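Local coordinates for protein peptide chain release factor subunit 1 (Aeropyrum pernix, PDB 3AGK) that probably directs the release of the finished polypeptide from the ribosome in response to the stop codons UAA, UAG and UGA, at residues A[50-62]-A[71-83]. Numbering follows the deposited sequence.
Sequences TLLRQEYSITDNI and VKRALSAAMDRLQ
The carbonyl oxygen of Tyr-56, whose ring leans on Lys-72, is gripped twice from Thr-59: OG1 donates to Tyr-56 O at 2.7 Å, tilted 16° from the carbonyl plane, and the backbone N of Thr-59 adds a second bond. The setting is an antiparallel helical hairpin in the N-terminal domain of this archaeal member of the eukaryotic release factor 1 family, helix 45-58 returning as helix 65-82 with segment axes 9.7 Å apart at 164°. Helix 65-82 in turn lies on the domain's sheet, Ala-78 meeting Leu-95 and Ala-74 meeting Cys-97, which is disulfide-bonded to Cys-108.

Two knobs-into-holes contacts lie between the helices. Leu-52 enters among Leu-75, Ala-78, Met-79 and Leu-82; its CD1 reaches Leu-82 CD1 at 3.8 Å, while CD2 turns to Leu-75 CD1. Tyr-56 fills the next hole, among Lys-72, Leu-75, Ser-76 and Met-79. With CG anti to the backbone N (chi1 -167°), its ring swings across the lysine chain, bringing CE1 to 3.5 Å from Lys-72 CB, while Leu-75 CB meets the ring edge. A serine in place of Tyr-56 would probably leave a gap beside Lys-72 CB and take away the aromatic wall against the Met-79 methyl. Ser-76 OG, near the same ring, donates back to Lys-72 O from above the carbonyl plane.

Beyond the ring, the extended Lys-72 chain runs past Thr-59 OG1 toward poorly ordered Asp-60. Lys-72 NZ forms a salt bridge with Asp-60 OD1 at 3.3 Å, the hydrogen bond within it being weak. The Thr-59 methyl, CG2, packs on Val-71 CG1 at 3.7 Å.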
# COMPACT_ATOMS: atom_id res chain seq x y z
N THR A 50 25.52 -16.52 17.62
CA THR A 50 26.05 -15.81 18.78
C THR A 50 25.11 -14.68 19.23
O THR A 50 24.81 -14.54 20.42
CB THR A 50 27.45 -15.23 18.50
OG1 THR A 50 28.36 -16.31 18.28
CG2 THR A 50 27.95 -14.38 19.69
N LEU A 51 24.62 -13.89 18.28
CA LEU A 51 23.66 -12.83 18.59
C LEU A 51 22.37 -13.37 19.23
O LEU A 51 21.90 -12.84 20.23
CB LEU A 51 23.36 -12.00 17.33
CG LEU A 51 22.42 -10.80 17.52
CD1 LEU A 51 22.68 -9.73 16.46
CD2 LEU A 51 20.96 -11.25 17.48
N LEU A 52 21.78 -14.41 18.66
CA LEU A 52 20.57 -14.99 19.24
C LEU A 52 20.86 -15.55 20.63
O LEU A 52 20.02 -15.46 21.52
CB LEU A 52 20.02 -16.11 18.34
CG LEU A 52 19.44 -15.68 17.00
CD1 LEU A 52 18.92 -16.88 16.23
CD2 LEU A 52 18.34 -14.63 17.19
N ARG A 53 22.04 -16.15 20.80
CA ARG A 53 22.42 -16.72 22.09
C ARG A 53 22.53 -15.62 23.16
O ARG A 53 22.15 -15.83 24.31
CB ARG A 53 23.74 -17.49 21.96
CG ARG A 53 23.55 -18.96 21.61
CD ARG A 53 24.84 -19.66 21.24
NE ARG A 53 24.54 -21.02 20.81
CZ ARG A 53 25.41 -21.83 20.21
NH1 ARG A 53 26.64 -21.42 19.96
NH2 ARG A 53 25.04 -23.06 19.87
N GLN A 54 23.06 -14.46 22.76
CA GLN A 54 23.13 -13.28 23.64
C GLN A 54 21.74 -12.81 24.01
O GLN A 54 21.42 -12.61 25.19
CB GLN A 54 23.84 -12.13 22.95
CG GLN A 54 25.26 -12.41 22.54
CD GLN A 54 25.98 -11.15 22.10
OE1 GLN A 54 27.05 -11.20 21.51
NE2 GLN A 54 25.38 -10.00 22.41
N GLU A 55 20.92 -12.61 22.98
CA GLU A 55 19.53 -12.23 23.18
C GLU A 55 18.84 -13.21 24.12
O GLU A 55 18.01 -12.81 24.94
CB GLU A 55 18.79 -12.16 21.83
CG GLU A 55 19.10 -10.87 21.04
CD GLU A 55 18.99 -9.63 21.93
OE1 GLU A 55 17.92 -9.44 22.56
OE2 GLU A 55 19.95 -8.84 22.00
N TYR A 56 19.18 -14.49 24.01
CA TYR A 56 18.60 -15.50 24.89
C TYR A 56 18.96 -15.26 26.37
O TYR A 56 18.10 -15.32 27.24
CB TYR A 56 18.98 -16.92 24.44
CG TYR A 56 18.16 -17.99 25.12
CD1 TYR A 56 16.98 -18.46 24.55
CD2 TYR A 56 18.53 -18.49 26.36
CE1 TYR A 56 16.22 -19.42 25.18
CE2 TYR A 56 17.78 -19.45 26.99
CZ TYR A 56 16.62 -19.90 26.41
OH TYR A 56 15.88 -20.86 27.04
N SER A 57 20.23 -14.98 26.64
CA SER A 57 20.65 -14.67 28.01
C SER A 57 19.98 -13.40 28.53
O SER A 57 19.54 -13.33 29.67
CB SER A 57 22.17 -14.55 28.08
OG SER A 57 22.79 -15.82 27.97
N ILE A 58 19.88 -12.39 27.66
CA ILE A 58 19.25 -11.13 28.01
C ILE A 58 17.80 -11.29 28.48
O ILE A 58 17.32 -10.48 29.27
CB ILE A 58 19.31 -10.15 26.81
CG1 ILE A 58 20.76 -9.72 26.55
CG2 ILE A 58 18.43 -8.94 27.05
CD1 ILE A 58 20.90 -8.76 25.38
N THR A 59 17.11 -12.33 28.02
CA THR A 59 15.68 -12.48 28.33
C THR A 59 15.37 -12.59 29.82
O THR A 59 14.22 -12.39 30.22
CB THR A 59 15.03 -13.70 27.65
OG1 THR A 59 15.60 -14.90 28.18
CG2 THR A 59 15.23 -13.65 26.13
N ASP A 60 16.36 -12.93 30.63
CA ASP A 60 16.16 -12.97 32.08
C ASP A 60 15.81 -11.59 32.62
O ASP A 60 15.23 -11.46 33.69
CB ASP A 60 17.40 -13.53 32.79
CG ASP A 60 17.53 -15.03 32.63
OD1 ASP A 60 16.89 -15.59 31.72
OD2 ASP A 60 18.26 -15.66 33.43
N ASN A 61 16.15 -10.57 31.85
CA ASN A 61 15.83 -9.19 32.18
C ASN A 61 14.33 -8.91 32.04
O ASN A 61 13.86 -7.83 32.41
CB ASN A 61 16.63 -8.23 31.29
CG ASN A 61 18.14 -8.42 31.41
OD1 ASN A 61 18.92 -7.80 30.67
ND2 ASN A 61 18.56 -9.26 32.35
N ILE A 62 13.59 -9.86 31.50
CA ILE A 62 12.15 -9.68 31.33
C ILE A 62 11.40 -10.11 32.58
O ILE A 62 10.98 -11.27 32.71
CB ILE A 62 11.61 -10.45 30.11
CG1 ILE A 62 12.18 -9.86 28.83
CG2 ILE A 62 10.09 -10.38 30.08
CD1 ILE A 62 11.95 -10.72 27.60
N VAL A 71 9.55 -15.35 24.60
CA VAL A 71 10.68 -14.94 23.79
C VAL A 71 11.71 -16.06 23.72
O VAL A 71 12.23 -16.36 22.65
CB VAL A 71 11.29 -13.62 24.34
CG1 VAL A 71 12.58 -13.26 23.60
CG2 VAL A 71 10.27 -12.49 24.23
N LYS A 72 12.00 -16.69 24.85
CA LYS A 72 12.94 -17.80 24.87
C LYS A 72 12.51 -18.87 23.87
O LYS A 72 13.33 -19.36 23.09
CB LYS A 72 13.05 -18.40 26.27
CG LYS A 72 13.80 -17.54 27.27
CD LYS A 72 13.85 -18.19 28.65
CE LYS A 72 14.60 -17.32 29.64
NZ LYS A 72 14.67 -17.93 31.00
N ARG A 73 11.23 -19.22 23.89
CA ARG A 73 10.71 -20.24 23.00
C ARG A 73 10.91 -19.90 21.52
O ARG A 73 11.30 -20.76 20.72
CB ARG A 73 9.24 -20.49 23.26
CG ARG A 73 8.67 -21.58 22.37
CD ARG A 73 7.17 -21.46 22.28
NE ARG A 73 6.53 -22.70 21.88
CZ ARG A 73 5.22 -22.85 21.75
NH1 ARG A 73 4.41 -21.81 21.98
NH2 ARG A 73 4.71 -24.02 21.39
N ALA A 74 10.61 -18.66 21.15
CA ALA A 74 10.77 -18.21 19.76
C ALA A 74 12.25 -18.17 19.37
O ALA A 74 12.61 -18.59 18.28
CB ALA A 74 10.14 -16.85 19.57
N LEU A 75 13.09 -17.65 20.27
CA LEU A 75 14.53 -17.65 20.07
C LEU A 75 15.08 -19.07 19.83
O LEU A 75 15.89 -19.29 18.93
CB LEU A 75 15.22 -17.04 21.29
CG LEU A 75 15.94 -15.69 21.22
CD1 LEU A 75 15.69 -14.93 19.96
CD2 LEU A 75 15.60 -14.85 22.44
N SER A 76 14.63 -20.03 20.64
CA SER A 76 15.10 -21.40 20.50
C SER A 76 14.67 -21.98 19.16
O SER A 76 15.43 -22.72 18.52
CB SER A 76 14.57 -22.28 21.61
OG SER A 76 14.90 -21.70 22.85
N ALA A 77 13.46 -21.63 18.75
CA ALA A 77 12.93 -22.13 17.49
C ALA A 77 13.78 -21.62 16.34
O ALA A 77 14.14 -22.37 15.45
CB ALA A 77 11.48 -21.73 17.32
N ALA A 78 14.11 -20.33 16.38
CA ALA A 78 14.94 -19.74 15.33
C ALA A 78 16.35 -20.37 15.30
O ALA A 78 16.87 -20.69 14.22
CB ALA A 78 15.01 -18.24 15.48
N MET A 79 16.94 -20.58 16.48
CA MET A 79 18.23 -21.27 16.56
C MET A 79 18.17 -22.68 15.98
O MET A 79 19.09 -23.09 15.27
CB MET A 79 18.77 -21.34 17.99
CG MET A 79 19.19 -19.98 18.56
SD MET A 79 19.87 -20.06 20.24
CE MET A 79 18.73 -18.98 21.09
N ASP A 80 17.11 -23.41 16.31
CA ASP A 80 16.87 -24.74 15.74
C ASP A 80 16.90 -24.68 14.23
O ASP A 80 17.55 -25.49 13.57
CB ASP A 80 15.48 -25.25 16.16
CG ASP A 80 15.47 -25.84 17.54
OD1 ASP A 80 16.56 -26.25 18.01
OD2 ASP A 80 14.38 -25.89 18.16
N ARG A 81 16.15 -23.72 13.70
CA ARG A 81 16.02 -23.53 12.27
C ARG A 81 17.39 -23.29 11.63
O ARG A 81 17.72 -23.85 10.58
CB ARG A 81 15.07 -22.36 12.02
CG ARG A 81 13.86 -22.64 11.14
CD ARG A 81 13.20 -23.98 11.43
NE ARG A 81 12.84 -24.13 12.83
CZ ARG A 81 11.59 -24.19 13.29
NH1 ARG A 81 10.56 -24.12 12.45
NH2 ARG A 81 11.37 -24.33 14.58
N LEU A 82 18.21 -22.45 12.27
CA LEU A 82 19.49 -22.06 11.68
C LEU A 82 20.51 -23.19 11.73
O LEU A 82 21.38 -23.30 10.88
CB LEU A 82 20.07 -20.82 12.38
CG LEU A 82 19.33 -19.49 12.24
CD1 LEU A 82 20.11 -18.38 12.92
CD2 LEU A 82 19.08 -19.15 10.79
N GLN A 83 20.41 -24.02 12.76
CA GLN A 83 21.35 -25.12 12.86
C GLN A 83 21.00 -26.22 11.87
O GLN A 83 21.69 -27.23 11.79
CB GLN A 83 21.48 -25.60 14.31
CG GLN A 83 22.15 -24.53 15.18
CD GLN A 83 22.51 -24.99 16.59
OE1 GLN A 83 21.65 -25.03 17.48
NE2 GLN A 83 23.78 -25.29 16.81